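Local structure of beta sliding clamp (Borrelia burgdorferi, 6DJ8) at residues V79-N85 against E129-S133; A92-Y96 against E124-K128; R302-L306 against P389-G393; L311-L315 against E327-D332; L194-T198 against Y265-K269. The protein probably tethers DNA polymerases and other proteins to DNA as a ring-shaped head-to-tail homodimer, making replication processive. All coordinates share one frame; numbering follows the deposited sequence. Where two conformers were deposited one is given.

How the contacts relate
Along the chain, contact 2 is nested inside contact 1, contact 5 follows, and contact 4 lies inside the loop closed by contact 3. Contacts 1 and 2 share strand 126-130 of the N-terminal domain, with centres about 17 Å apart. Contacts 3 and 4 lie in the C-terminal domain, centres about 16 Å apart, and use neighbouring strands 303-308 and 312-318 of one sheet; Leu-306 packs on Leu-313 between them. The centres of contacts 2 and 4 are about 58 Å apart in this chain, yet the head-to-tail dimer brings each end onto the opposite end of the second subunit. Contacts 3 and 5, centres about 24 Å apart, both reach the bound peptide.

Contact 1 of 5, residues V79-N85 against E129-S133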
# COMPACT_ATOMS: atom_id res chain seq x y z
N VAL A 79 -18.58 -1.33 -28.74
CA VAL A 79 -18.77 -0.32 -27.70
C VAL A 79 -17.41 0.22 -27.27
O VAL A 79 -16.50 -0.56 -26.98
CB VAL A 79 -19.52 -0.89 -26.48
CG1 VAL A 79 -19.50 0.12 -25.36
CG2 VAL A 79 -20.96 -1.19 -26.84
N LEU A 80 -17.29 1.54 -27.22
CA LEU A 80 -16.13 2.20 -26.63
C LEU A 80 -16.51 2.72 -25.25
O LEU A 80 -17.46 3.51 -25.13
CB LEU A 80 -15.66 3.34 -27.53
CG LEU A 80 -14.34 4.02 -27.18
CD1 LEU A 80 -13.19 3.06 -27.43
CD2 LEU A 80 -14.18 5.29 -28.02
N ILE A 81 -15.81 2.27 -24.22
CA ILE A 81 -16.20 2.60 -22.85
C ILE A 81 -14.96 2.84 -22.00
O ILE A 81 -13.97 2.12 -22.11
CB ILE A 81 -17.09 1.51 -22.22
CG1 ILE A 81 -17.45 1.86 -20.77
CG2 ILE A 81 -16.41 0.16 -22.26
CD1 ILE A 81 -18.48 0.92 -20.22
N ASN A 82 -15.02 3.87 -21.16
CA ASN A 82 -13.96 4.17 -20.21
C ASN A 82 -13.54 2.92 -19.44
O ASN A 82 -14.37 2.26 -18.83
CB ASN A 82 -14.44 5.25 -19.25
CG ASN A 82 -13.44 5.55 -18.17
OD1 ASN A 82 -13.56 5.07 -17.04
ND2 ASN A 82 -12.42 6.33 -18.51
N ALA A 83 -12.23 2.60 -19.49
CA ALA A 83 -11.77 1.32 -18.97
C ALA A 83 -11.96 1.22 -17.46
O ALA A 83 -12.30 0.16 -16.94
CB ALA A 83 -10.28 1.12 -19.31
N SER A 84 -11.66 2.31 -16.74
CA SER A 84 -11.75 2.30 -15.28
C SER A 84 -13.20 2.10 -14.81
O SER A 84 -13.46 1.32 -13.87
CB SER A 84 -11.17 3.62 -14.74
OG SER A 84 -11.25 3.69 -13.33
N ASN A 85 -14.15 2.77 -15.45
CA ASN A 85 -15.55 2.58 -15.07
C ASN A 85 -16.03 1.16 -15.38
O ASN A 85 -16.72 0.54 -14.58
CB ASN A 85 -16.44 3.60 -15.77
CG ASN A 85 -16.23 5.00 -15.26
OD1 ASN A 85 -15.56 5.21 -14.26
ND2 ASN A 85 -16.82 5.98 -15.95
N GLU A 129 -23.63 2.17 -17.26
CA GLU A 129 -22.31 2.71 -17.58
C GLU A 129 -22.37 3.49 -18.88
O GLU A 129 -22.61 2.89 -19.95
CB GLU A 129 -21.28 1.59 -17.68
CG GLU A 129 -20.95 0.91 -16.34
CD GLU A 129 -20.14 1.82 -15.40
OE1 GLU A 129 -19.69 2.91 -15.84
OE2 GLU A 129 -19.93 1.42 -14.22
N PRO A 130 -22.17 4.79 -18.85
CA PRO A 130 -22.19 5.57 -20.09
C PRO A 130 -21.04 5.17 -21.00
O PRO A 130 -19.98 4.74 -20.55
CB PRO A 130 -22.08 7.03 -19.63
CG PRO A 130 -21.73 6.98 -18.16
CD PRO A 130 -22.31 5.67 -17.68
N THR A 131 -21.30 5.27 -22.30
CA THR A 131 -20.37 4.87 -23.34
C THR A 131 -20.10 6.03 -24.28
O THR A 131 -20.77 7.06 -24.25
CB THR A 131 -20.90 3.68 -24.14
OG1 THR A 131 -22.14 4.06 -24.76
CG2 THR A 131 -21.14 2.49 -23.23
N PHE A 132 -19.10 5.85 -25.14
CA PHE A 132 -18.87 6.85 -26.17
C PHE A 132 -19.87 6.66 -27.30
O PHE A 132 -20.53 5.62 -27.41
CB PHE A 132 -17.44 6.77 -26.69
CG PHE A 132 -16.44 7.32 -25.72
CD1 PHE A 132 -15.92 6.53 -24.71
CD2 PHE A 132 -16.06 8.65 -25.79
CE1 PHE A 132 -15.03 7.04 -23.80
CE2 PHE A 132 -15.16 9.18 -24.88
CZ PHE A 132 -14.64 8.37 -23.88
N SER A 133 -20.01 7.70 -28.12
CA SER A 133 -20.83 7.64 -29.31
C SER A 133 -20.18 6.74 -30.35
O SER A 133 -18.97 6.47 -30.31
CB SER A 133 -21.05 9.04 -29.89
O HOH W 1 -17.41 5.57 -21.24
O HOH W 2 -18.48 4.77 -17.93
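Phe-132 lies against Leu-80 and runs beside strand 77-82. Its CB is 3.8 Å from Leu-80 CD2. CG meets the same methyl. Further out, CD1 comes to 3.4 Å from Leu-80 O, which lies in the ring plane at the edge. CE1 ends the path 4.1 Å from Asn-82 N. With chi1 at -74°, the ring is set beside its own backbone N. That N donates to the same carbonyl, Phe-132 N to Leu-80 O at 2.9 Å, almost straight at 174°. One oxygen thus faces both the amide and the ring edge. Two further apolar crossings lie along the strand: Val-79 CG1 meets Thr-131 CG2 at 3.6 Å, and Ile-81 CD1 meets Glu-129 CB at 3.8 Å. Pro-130 O takes two water bonds, one water leading to Asn-82 N and the other to Asn-85 ND2 and Glu-129 OE1. The carboxylate of Glu-129 also binds Tyr-297 and Arg-324 of the second subunit. Asn-82 OD1 caps helix 83-92 by accepting from Asn-85 N. Strand 77-82 pairs with strand 44-50, and strand 126-130 with strand 109-114. Leu-80 also packs on helix 135-140. The contact joins the edge strands of two sheets, one running on into the central domain.

Contact 2 of 5, residues A92-Y96 against E124-K128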
# COMPACT_ATOMS: atom_id res chain seq x y z
N ALA A 92 -17.99 -4.52 -9.27
CA ALA A 92 -19.20 -4.30 -8.48
C ALA A 92 -20.09 -5.53 -8.51
O ALA A 92 -20.71 -5.88 -7.51
CB ALA A 92 -19.94 -3.07 -9.00
N PHE A 93 -20.11 -6.24 -9.64
CA PHE A 93 -20.94 -7.42 -9.82
C PHE A 93 -20.17 -8.74 -9.70
O PHE A 93 -20.64 -9.77 -10.18
CB PHE A 93 -21.67 -7.32 -11.17
CG PHE A 93 -23.02 -6.62 -11.08
CD1 PHE A 93 -23.40 -5.95 -9.93
CD2 PHE A 93 -23.91 -6.64 -12.16
CE1 PHE A 93 -24.65 -5.31 -9.83
CE2 PHE A 93 -25.17 -6.01 -12.07
CZ PHE A 93 -25.53 -5.34 -10.91
N ASN A 94 -19.01 -8.74 -9.03
CA ASN A 94 -18.26 -9.99 -8.93
C ASN A 94 -18.99 -11.09 -8.15
O ASN A 94 -18.57 -12.25 -8.22
CB ASN A 94 -16.89 -9.72 -8.30
CG ASN A 94 -16.97 -9.19 -6.91
OD1 ASN A 94 -17.67 -9.72 -6.07
ND2 ASN A 94 -16.30 -8.07 -6.67
N PHE A 95 -20.08 -10.78 -7.43
CA PHE A 95 -20.77 -11.88 -6.76
C PHE A 95 -21.71 -12.65 -7.68
O PHE A 95 -22.33 -13.62 -7.25
CB PHE A 95 -21.52 -11.39 -5.49
CG PHE A 95 -22.62 -10.40 -5.75
CD1 PHE A 95 -22.34 -9.10 -6.12
CD2 PHE A 95 -23.95 -10.76 -5.58
CE1 PHE A 95 -23.36 -8.17 -6.34
CE2 PHE A 95 -24.97 -9.83 -5.80
CZ PHE A 95 -24.67 -8.54 -6.17
N TYR A 96 -21.81 -12.26 -8.95
CA TYR A 96 -22.50 -13.05 -9.96
C TYR A 96 -21.51 -13.91 -10.73
O TYR A 96 -20.44 -13.42 -11.13
CB TYR A 96 -23.25 -12.18 -10.96
CG TYR A 96 -24.42 -11.44 -10.38
CD1 TYR A 96 -25.52 -12.12 -9.87
CD2 TYR A 96 -24.43 -10.06 -10.35
CE1 TYR A 96 -26.61 -11.44 -9.35
CE2 TYR A 96 -25.50 -9.37 -9.83
CZ TYR A 96 -26.58 -10.07 -9.33
OH TYR A 96 -27.62 -9.36 -8.83
N GLU A 124 -34.08 -5.79 -9.21
CA GLU A 124 -32.83 -6.51 -9.31
C GLU A 124 -31.68 -5.50 -9.35
O GLU A 124 -31.85 -4.37 -9.82
CB GLU A 124 -32.77 -7.38 -10.59
CG GLU A 124 -33.84 -8.46 -10.71
CD GLU A 124 -33.63 -9.60 -9.71
OE1 GLU A 124 -34.60 -10.33 -9.41
OE2 GLU A 124 -32.48 -9.78 -9.24
N ASP A 125 -30.51 -5.92 -8.88
CA ASP A 125 -29.35 -5.05 -8.95
C ASP A 125 -29.05 -4.68 -10.40
O ASP A 125 -29.22 -5.49 -11.31
CB ASP A 125 -28.13 -5.73 -8.31
CG ASP A 125 -28.38 -6.16 -6.87
OD1 ASP A 125 -29.30 -5.61 -6.23
OD2 ASP A 125 -27.64 -7.04 -6.38
N HIS A 126 -28.62 -3.44 -10.61
CA HIS A 126 -28.51 -2.90 -11.95
C HIS A 126 -27.46 -1.80 -11.97
O HIS A 126 -27.39 -0.98 -11.05
CB HIS A 126 -29.86 -2.34 -12.41
CG HIS A 126 -29.92 -2.00 -13.87
ND1 HIS A 126 -30.33 -2.91 -14.83
CD2 HIS A 126 -29.64 -0.86 -14.53
CE1 HIS A 126 -30.29 -2.33 -16.02
NE2 HIS A 126 -29.87 -1.09 -15.86
N LEU A 127 -26.64 -1.80 -13.02
CA LEU A 127 -25.62 -0.79 -13.25
C LEU A 127 -25.85 -0.14 -14.60
O LEU A 127 -26.27 -0.81 -15.55
CB LEU A 127 -24.21 -1.38 -13.23
CG LEU A 127 -23.86 -2.41 -12.15
CD1 LEU A 127 -22.44 -2.98 -12.39
CD2 LEU A 127 -23.96 -1.78 -10.74
N LYS A 128 -25.58 1.15 -14.70
CA LYS A 128 -25.65 1.87 -15.97
C LYS A 128 -24.32 2.55 -16.19
O LYS A 128 -23.93 3.42 -15.39
CB LYS A 128 -26.80 2.89 -15.99
CG LYS A 128 -28.18 2.28 -15.92
CD LYS A 128 -29.27 3.32 -16.21
CE LYS A 128 -30.66 2.70 -16.15
NZ LYS A 128 -31.77 3.72 -16.21
O HOH W 3 -28.75 -8.20 -11.44
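Phe-93 and Leu-127 make the main apolar contact. Leu-127 comes from the opposite direction and lays its branch point over one face of the ring. This is a CH-pi contact, with Leu-127 CG 3.8 Å from the Phe-93 ring centroid and 18° off the ring normal. Tyr-96 covers the other face, its CE2 over the ring centre. At the ring tip, Phe-93 CZ touches Asp-125 CB at 3.7 Å, and His-126 N lies in the ring plane. Ala-92 CB adds a looser touch to Leu-127 CD1 at 4.2 Å.

The polar contacts gather at Asp-125. Its OD2 lies in the plane of the Phe-95 ring, 3.3 Å from Phe-95 CZ, with ring and carboxylate planes 58° apart. A water bridges the two segments, bonded to Tyr-96 OH at 3.1 Å and donating to Asp-125 O at 2.8 Å. The other carboxylate oxygen, OD1, accepts from Phe-329 N of the second subunit. Phe-95 itself makes a cation-pi contact with Arg-290 of that subunit.

The carboxylate probably draws on the weakly positive hydrogen rim of Phe-95, while Leu-127 meets the pi face of Phe-93. Such mixed chemistry suits the dimer interface, where Asp-125 and Phe-95 each serve both subunits.

Contact 3 of 5, residues R302-L306 against P389-G393; sequences RKLVL and PMSLG
Lys-303 lies across Met-390, and the apolar contacts between the segments begin there. The methionine chain bends at its last torsion, chi3 59°, which turns the methyl back onto the strand. Met-390 CE then touches Lys-303 CB at 3.8 Å, and Met-390 SD lies 4.0 Å from Lys-303 CA. Further along, Val-305 and Leu-392 cross at about a right angle, with Val-305 CG2 4.0 Å from Leu-392 CD1. The same leucine methyl is 4.1 Å from Lys-303 CE. The lysine aliphatic chain is thus lined by Met-390 near its root and by Leu-392 near its end.

The polar contact is a single one. The lysine chain is fully extended, and its amine reaches the last peptide carbonyl of the chain. Lys-303 NZ donates to Leu-392 O at 2.5 Å, so short that the exact geometry is doubtful. Gly-393, which follows, is poorly ordered.

Strand 342-347 backs both sides: Lys-303 packs on Ala-345, and Val-305 and Leu-392 pack on Val-343. Ser-391 makes backbone hydrogen bonds to the bound peptide, and Met-390 packs on one of its modified side chains. The contact beside the peptide is therefore largely apolar, with one charged end whose hold on the C-terminal tail is uncertain.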
# COMPACT_ATOMS: atom_id res chain seq x y z
N ARG A 302 22.54 6.81 -3.31
CA ARG A 302 22.60 5.35 -3.40
C ARG A 302 24.03 4.82 -3.27
O ARG A 302 24.26 3.62 -3.48
CB ARG A 302 21.96 4.81 -4.70
CG ARG A 302 20.61 5.45 -5.06
CD ARG A 302 19.65 5.55 -3.86
NE ARG A 302 19.14 4.26 -3.40
CZ ARG A 302 19.01 3.91 -2.12
NH1 ARG A 302 18.52 2.72 -1.80
NH2 ARG A 302 19.40 4.74 -1.15
N LYS A 303 24.99 5.66 -2.85
CA LYS A 303 26.40 5.27 -2.87
C LYS A 303 26.67 4.27 -1.75
O LYS A 303 26.65 4.62 -0.57
CB LYS A 303 27.32 6.48 -2.71
CG LYS A 303 28.82 6.11 -2.77
CD LYS A 303 29.73 7.34 -2.81
CE LYS A 303 31.17 6.95 -2.50
NZ LYS A 303 32.12 8.10 -2.32
N LEU A 304 26.90 3.02 -2.13
CA LEU A 304 27.30 1.96 -1.22
C LEU A 304 28.79 1.68 -1.42
O LEU A 304 29.22 1.51 -2.56
CB LEU A 304 26.48 0.71 -1.49
CG LEU A 304 26.91 -0.57 -0.79
CD1 LEU A 304 26.65 -0.42 0.71
CD2 LEU A 304 26.14 -1.74 -1.38
N VAL A 305 29.57 1.64 -0.34
CA VAL A 305 31.01 1.36 -0.46
C VAL A 305 31.26 -0.10 -0.12
O VAL A 305 30.96 -0.55 1.00
CB VAL A 305 31.85 2.28 0.43
CG1 VAL A 305 33.34 1.85 0.36
CG2 VAL A 305 31.69 3.72 -0.01
N LEU A 306 31.83 -0.84 -1.08
CA LEU A 306 32.14 -2.25 -0.94
C LEU A 306 33.63 -2.43 -0.77
O LEU A 306 34.42 -1.82 -1.50
CB LEU A 306 31.71 -3.06 -2.18
CG LEU A 306 30.25 -3.03 -2.59
CD1 LEU A 306 30.04 -3.85 -3.86
CD2 LEU A 306 29.42 -3.57 -1.44
N PRO A 389 30.89 0.97 -11.56
CA PRO A 389 31.06 1.53 -10.22
C PRO A 389 30.89 3.03 -10.23
O PRO A 389 31.05 3.70 -11.26
CB PRO A 389 32.50 1.14 -9.84
CG PRO A 389 33.21 0.98 -11.15
CD PRO A 389 32.16 0.40 -12.06
N MET A 390 30.55 3.56 -9.06
CA MET A 390 30.53 4.99 -8.84
C MET A 390 31.92 5.46 -8.40
O MET A 390 32.71 4.69 -7.85
CB MET A 390 29.50 5.35 -7.77
CG MET A 390 28.07 5.05 -8.19
SD MET A 390 26.87 5.31 -6.86
CE MET A 390 27.14 7.05 -6.50
N SER A 391 32.24 6.73 -8.66
CA SER A 391 33.55 7.31 -8.28
C SER A 391 33.67 7.30 -6.77
O SER A 391 32.81 7.84 -6.10
CB SER A 391 33.71 8.68 -8.80
OG SER A 391 33.64 8.67 -10.20
N LEU A 392 34.78 6.78 -6.27
CA LEU A 392 34.89 6.57 -4.84
C LEU A 392 35.16 7.87 -4.10
O LEU A 392 34.46 8.19 -3.13
CB LEU A 392 35.96 5.52 -4.54
CG LEU A 392 36.00 5.02 -3.10
CD1 LEU A 392 34.60 4.77 -2.56
CD2 LEU A 392 36.82 3.74 -3.06
N GLY A 393 36.15 8.64 -4.54
CA GLY A 393 36.48 9.91 -3.91
C GLY A 393 37.52 9.81 -2.80
O GLY A 393 38.33 10.71 -2.60
OXT GLY A 393 37.57 8.82 -2.07

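Contact 4 of 5, residues L311-L315 against E327-D332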
# COMPACT_ATOMS: atom_id res chain seq x y z
N LEU A 311 39.15 -12.50 3.40
CA LEU A 311 38.35 -13.06 4.48
C LEU A 311 36.92 -12.54 4.52
O LEU A 311 36.06 -13.20 5.12
CB LEU A 311 39.01 -12.80 5.84
CG LEU A 311 40.34 -13.51 6.06
CD1 LEU A 311 40.77 -13.36 7.50
CD2 LEU A 311 40.26 -14.98 5.65
N GLN A 312 36.63 -11.39 3.92
CA GLN A 312 35.29 -10.85 4.08
C GLN A 312 34.99 -9.86 2.97
O GLN A 312 35.90 -9.28 2.35
CB GLN A 312 35.13 -10.13 5.41
CG GLN A 312 35.83 -8.79 5.38
CD GLN A 312 36.82 -8.61 6.48
OE1 GLN A 312 37.03 -9.51 7.29
NE2 GLN A 312 37.48 -7.46 6.50
N LEU A 313 33.70 -9.63 2.77
CA LEU A 313 33.19 -8.52 1.99
C LEU A 313 32.60 -7.52 2.98
O LEU A 313 31.77 -7.89 3.82
CB LEU A 313 32.10 -8.97 1.02
CG LEU A 313 31.27 -7.89 0.34
CD1 LEU A 313 32.14 -6.99 -0.53
CD2 LEU A 313 30.10 -8.48 -0.47
N LYS A 314 33.01 -6.26 2.88
CA LYS A 314 32.54 -5.21 3.77
C LYS A 314 31.55 -4.32 3.02
O LYS A 314 31.82 -3.90 1.90
CB LYS A 314 33.70 -4.37 4.30
CG LYS A 314 33.26 -3.20 5.18
CD LYS A 314 34.44 -2.30 5.58
CE LYS A 314 33.99 -1.36 6.70
NZ LYS A 314 34.81 -0.12 6.83
N LEU A 315 30.39 -4.09 3.62
CA LEU A 315 29.38 -3.18 3.07
C LEU A 315 29.28 -1.99 4.01
O LEU A 315 29.01 -2.16 5.20
CB LEU A 315 28.01 -3.85 2.92
CG LEU A 315 27.88 -5.33 2.57
CD1 LEU A 315 26.43 -5.75 2.75
CD2 LEU A 315 28.33 -5.62 1.15
N GLU A 327 28.09 -0.51 9.10
CA GLU A 327 29.08 -1.41 8.50
C GLU A 327 28.65 -2.85 8.71
O GLU A 327 28.42 -3.27 9.85
CB GLU A 327 30.47 -1.22 9.11
CG GLU A 327 31.05 0.18 9.03
CD GLU A 327 32.36 0.30 9.82
OE1 GLU A 327 33.42 0.51 9.19
OE2 GLU A 327 32.32 0.14 11.06
N PHE A 328 28.56 -3.62 7.62
CA PHE A 328 28.22 -5.03 7.70
C PHE A 328 29.23 -5.86 6.94
O PHE A 328 29.70 -5.47 5.86
CB PHE A 328 26.84 -5.32 7.13
CG PHE A 328 25.72 -4.57 7.85
CD1 PHE A 328 25.43 -3.26 7.52
CD2 PHE A 328 24.97 -5.19 8.83
CE1 PHE A 328 24.39 -2.55 8.17
CE2 PHE A 328 23.94 -4.50 9.49
CZ PHE A 328 23.66 -3.18 9.15
N PHE A 329 29.49 -7.06 7.47
CA PHE A 329 30.48 -7.98 6.94
C PHE A 329 29.82 -9.30 6.58
O PHE A 329 28.91 -9.77 7.27
CB PHE A 329 31.59 -8.19 7.96
CG PHE A 329 32.37 -6.95 8.26
CD1 PHE A 329 31.93 -6.06 9.24
CD2 PHE A 329 33.55 -6.68 7.58
CE1 PHE A 329 32.65 -4.91 9.52
CE2 PHE A 329 34.28 -5.54 7.85
CZ PHE A 329 33.83 -4.65 8.83
N ILE A 330 30.30 -9.90 5.49
CA ILE A 330 29.89 -11.23 5.05
C ILE A 330 31.15 -12.08 4.95
O ILE A 330 32.12 -11.67 4.29
CB ILE A 330 29.15 -11.18 3.71
CG1 ILE A 330 27.87 -10.35 3.85
CG2 ILE A 330 28.85 -12.61 3.22
CD1 ILE A 330 27.07 -10.15 2.51
N LYS A 331 31.15 -13.23 5.62
CA LYS A 331 32.35 -14.05 5.75
C LYS A 331 32.02 -15.51 5.44
O LYS A 331 30.87 -15.85 5.14
CB LYS A 331 32.96 -13.92 7.14
CG LYS A 331 33.26 -12.49 7.58
CD LYS A 331 33.74 -12.44 9.04
CE LYS A 331 34.13 -11.02 9.44
NZ LYS A 331 34.52 -10.91 10.89
N ASP A 332 33.04 -16.35 5.53
CA ASP A 332 32.87 -17.79 5.33
C ASP A 332 31.75 -18.31 6.24
O ASP A 332 31.64 -17.87 7.39
CB ASP A 332 34.19 -18.51 5.62
CG ASP A 332 34.08 -20.02 5.48
OD1 ASP A 332 33.66 -20.68 6.45
OD2 ASP A 332 34.40 -20.53 4.39
O HOH W 4 35.76 -15.73 5.17
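Phe-328 O is gripped twice from strand 312-318. Leu-315 N donates to it at 2.7 Å with an angle of 172°, and Lys-314 CA adds a CA-H...O contact at 3.5 Å. In return, Phe-328 N donates to Leu-315 O at 2.9 Å. The pattern repeats two residues along, where Leu-313 and Ile-330 exchange two bonds. Lys-314 with Phe-329 is the non-hydrogen-bonded pair between them.

The side chains of Lys-314, Phe-329 and Gln-312 lie side by side on one face of the sheet. Phe-329 sits in the middle. Gln-312 CG meets its ring edge at Phe-329 CD2, 3.8 Å away, with the amide turned 81° from the ring. Next along the same rim, obliquely, Lys-314 CG comes to 3.7 Å from Phe-329 CE2. Lys-314 holds CG opposite its backbone N, at chi1 177°, and runs on extended past the ring. Its amine ends in a salt bridge, Lys-314 NZ to Glu-327 OE1 at 2.8 Å, met on the anti side and somewhat out of the carboxylate plane.

Glu-327 pairs with a strand of the second subunit, and Lys-331 NZ bonds to Tyr-123 O there. This is an antiparallel beta hairpin whose outer strand, 325-331, continues the sheet across the head-to-tail dimer interface.

Contact 5 of 5, residues L194-T198 against Y265-K269; sequences LLVST and YPDYK
Tyr-265 and Tyr-268 reach strand 192-198 through different torsions. In Tyr-265 the ring carbon CG is swung opposite the backbone N, chi1 -158°, which sends the hydroxyl to the Thr-198 end of the strand. In Tyr-268 it stands between the N and the carbonyl carbon, chi1 78°, which lays the ring over Val-196. Val-196 points at both and touches each with a methyl.

Val-196 CG2 sits over the centre of one Tyr-268 face, in a CH-pi contact 3.7 Å from the ring centroid and only 9° off the normal. Val-196 CG1 touches Tyr-265 CE2 at 3.9 Å. Leu-194 meets the phenol end of Tyr-268, with CD1 3.4 Å from Tyr-268 OH. Its CD2 comes closer still, but that leucine has an unusual chi2, so the fine detail is doubtful. At the other end of the strand, Thr-198 CG2 lies 3.3 Å from Tyr-265 OH. A water in the plane of the Tyr-265 ring binds Tyr-265 OH at 2.8 Å and accepts from Thr-198 N at 3.0 Å. It joins the loop to the strand; the two segments share no direct hydrogen bond. The hydroxyl of Thr-198 is occupied by Arg-202 O and Gly-200 N.

The bound peptide packs on Thr-198, Pro-266 and Asp-267. The loop runs roughly at a right angle to the strand. Strand 192-198 lies between strands 182-187 and 202-211. Tyr-184 stacks on Tyr-265, Met-203 touches Tyr-268, and Leu-195 packs on helix 157-167.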
# COMPACT_ATOMS: atom_id res chain seq x y z
N LEU A 194 19.93 -12.90 -29.16
CA LEU A 194 20.49 -12.27 -27.99
C LEU A 194 19.73 -10.99 -27.66
O LEU A 194 19.39 -10.21 -28.55
CB LEU A 194 21.98 -12.00 -28.25
CG LEU A 194 22.81 -11.08 -27.38
CD1 LEU A 194 24.23 -11.58 -27.35
CD2 LEU A 194 22.74 -9.73 -28.03
N LEU A 195 19.46 -10.78 -26.37
CA LEU A 195 18.81 -9.58 -25.87
C LEU A 195 19.76 -8.80 -24.98
O LEU A 195 20.48 -9.37 -24.16
CB LEU A 195 17.54 -9.93 -25.09
CG LEU A 195 16.31 -10.30 -25.93
CD1 LEU A 195 16.44 -11.67 -26.58
CD2 LEU A 195 15.05 -10.20 -25.11
N VAL A 196 19.76 -7.48 -25.15
CA VAL A 196 20.61 -6.58 -24.36
C VAL A 196 19.75 -5.41 -23.90
O VAL A 196 18.91 -4.92 -24.66
CB VAL A 196 21.81 -6.07 -25.18
CG1 VAL A 196 22.62 -5.04 -24.39
CG2 VAL A 196 22.69 -7.24 -25.61
N SER A 197 19.95 -4.95 -22.66
CA SER A 197 19.34 -3.71 -22.23
C SER A 197 20.28 -2.97 -21.31
O SER A 197 21.04 -3.58 -20.55
CB SER A 197 18.00 -3.94 -21.51
OG SER A 197 18.19 -4.77 -20.38
N THR A 198 20.19 -1.64 -21.33
CA THR A 198 21.05 -0.84 -20.47
C THR A 198 20.45 0.55 -20.32
O THR A 198 19.70 1.02 -21.18
CB THR A 198 22.46 -0.72 -21.04
OG1 THR A 198 23.30 0.02 -20.14
CG2 THR A 198 22.39 0.04 -22.37
N TYR A 265 21.62 0.99 -31.91
CA TYR A 265 21.92 0.65 -30.54
C TYR A 265 23.43 0.73 -30.31
O TYR A 265 24.20 0.45 -31.23
CB TYR A 265 21.39 -0.74 -30.19
CG TYR A 265 21.18 -0.95 -28.70
CD1 TYR A 265 20.07 -0.43 -28.05
CD2 TYR A 265 22.10 -1.66 -27.96
CE1 TYR A 265 19.89 -0.62 -26.68
CE2 TYR A 265 21.94 -1.86 -26.63
CZ TYR A 265 20.83 -1.34 -25.98
OH TYR A 265 20.70 -1.56 -24.65
N PRO A 266 23.87 1.15 -29.14
CA PRO A 266 25.32 1.28 -28.89
C PRO A 266 26.04 -0.06 -28.99
O PRO A 266 25.45 -1.14 -28.85
CB PRO A 266 25.41 1.84 -27.47
CG PRO A 266 24.10 2.56 -27.26
CD PRO A 266 23.10 1.70 -28.00
N ASP A 267 27.36 0.02 -29.20
CA ASP A 267 28.25 -1.14 -29.31
C ASP A 267 28.49 -1.76 -27.93
O ASP A 267 29.55 -1.62 -27.32
CB ASP A 267 29.58 -0.71 -29.95
CG ASP A 267 30.55 -1.87 -30.13
OD1 ASP A 267 30.17 -3.02 -29.85
OD2 ASP A 267 31.71 -1.61 -30.53
N TYR A 268 27.47 -2.49 -27.45
CA TYR A 268 27.57 -3.15 -26.15
C TYR A 268 28.69 -4.19 -26.11
O TYR A 268 29.27 -4.43 -25.04
CB TYR A 268 26.23 -3.83 -25.79
CG TYR A 268 26.02 -5.14 -26.53
CD1 TYR A 268 25.46 -5.16 -27.80
CD2 TYR A 268 26.41 -6.35 -25.96
CE1 TYR A 268 25.28 -6.34 -28.48
CE2 TYR A 268 26.25 -7.54 -26.64
CZ TYR A 268 25.69 -7.53 -27.90
OH TYR A 268 25.52 -8.72 -28.58
N LYS A 269 28.99 -4.82 -27.25
CA LYS A 269 29.99 -5.88 -27.30
C LYS A 269 31.34 -5.39 -26.80
O LYS A 269 32.08 -6.15 -26.18
CB LYS A 269 30.15 -6.42 -28.72
O HOH W 5 18.48 -0.36 -23.40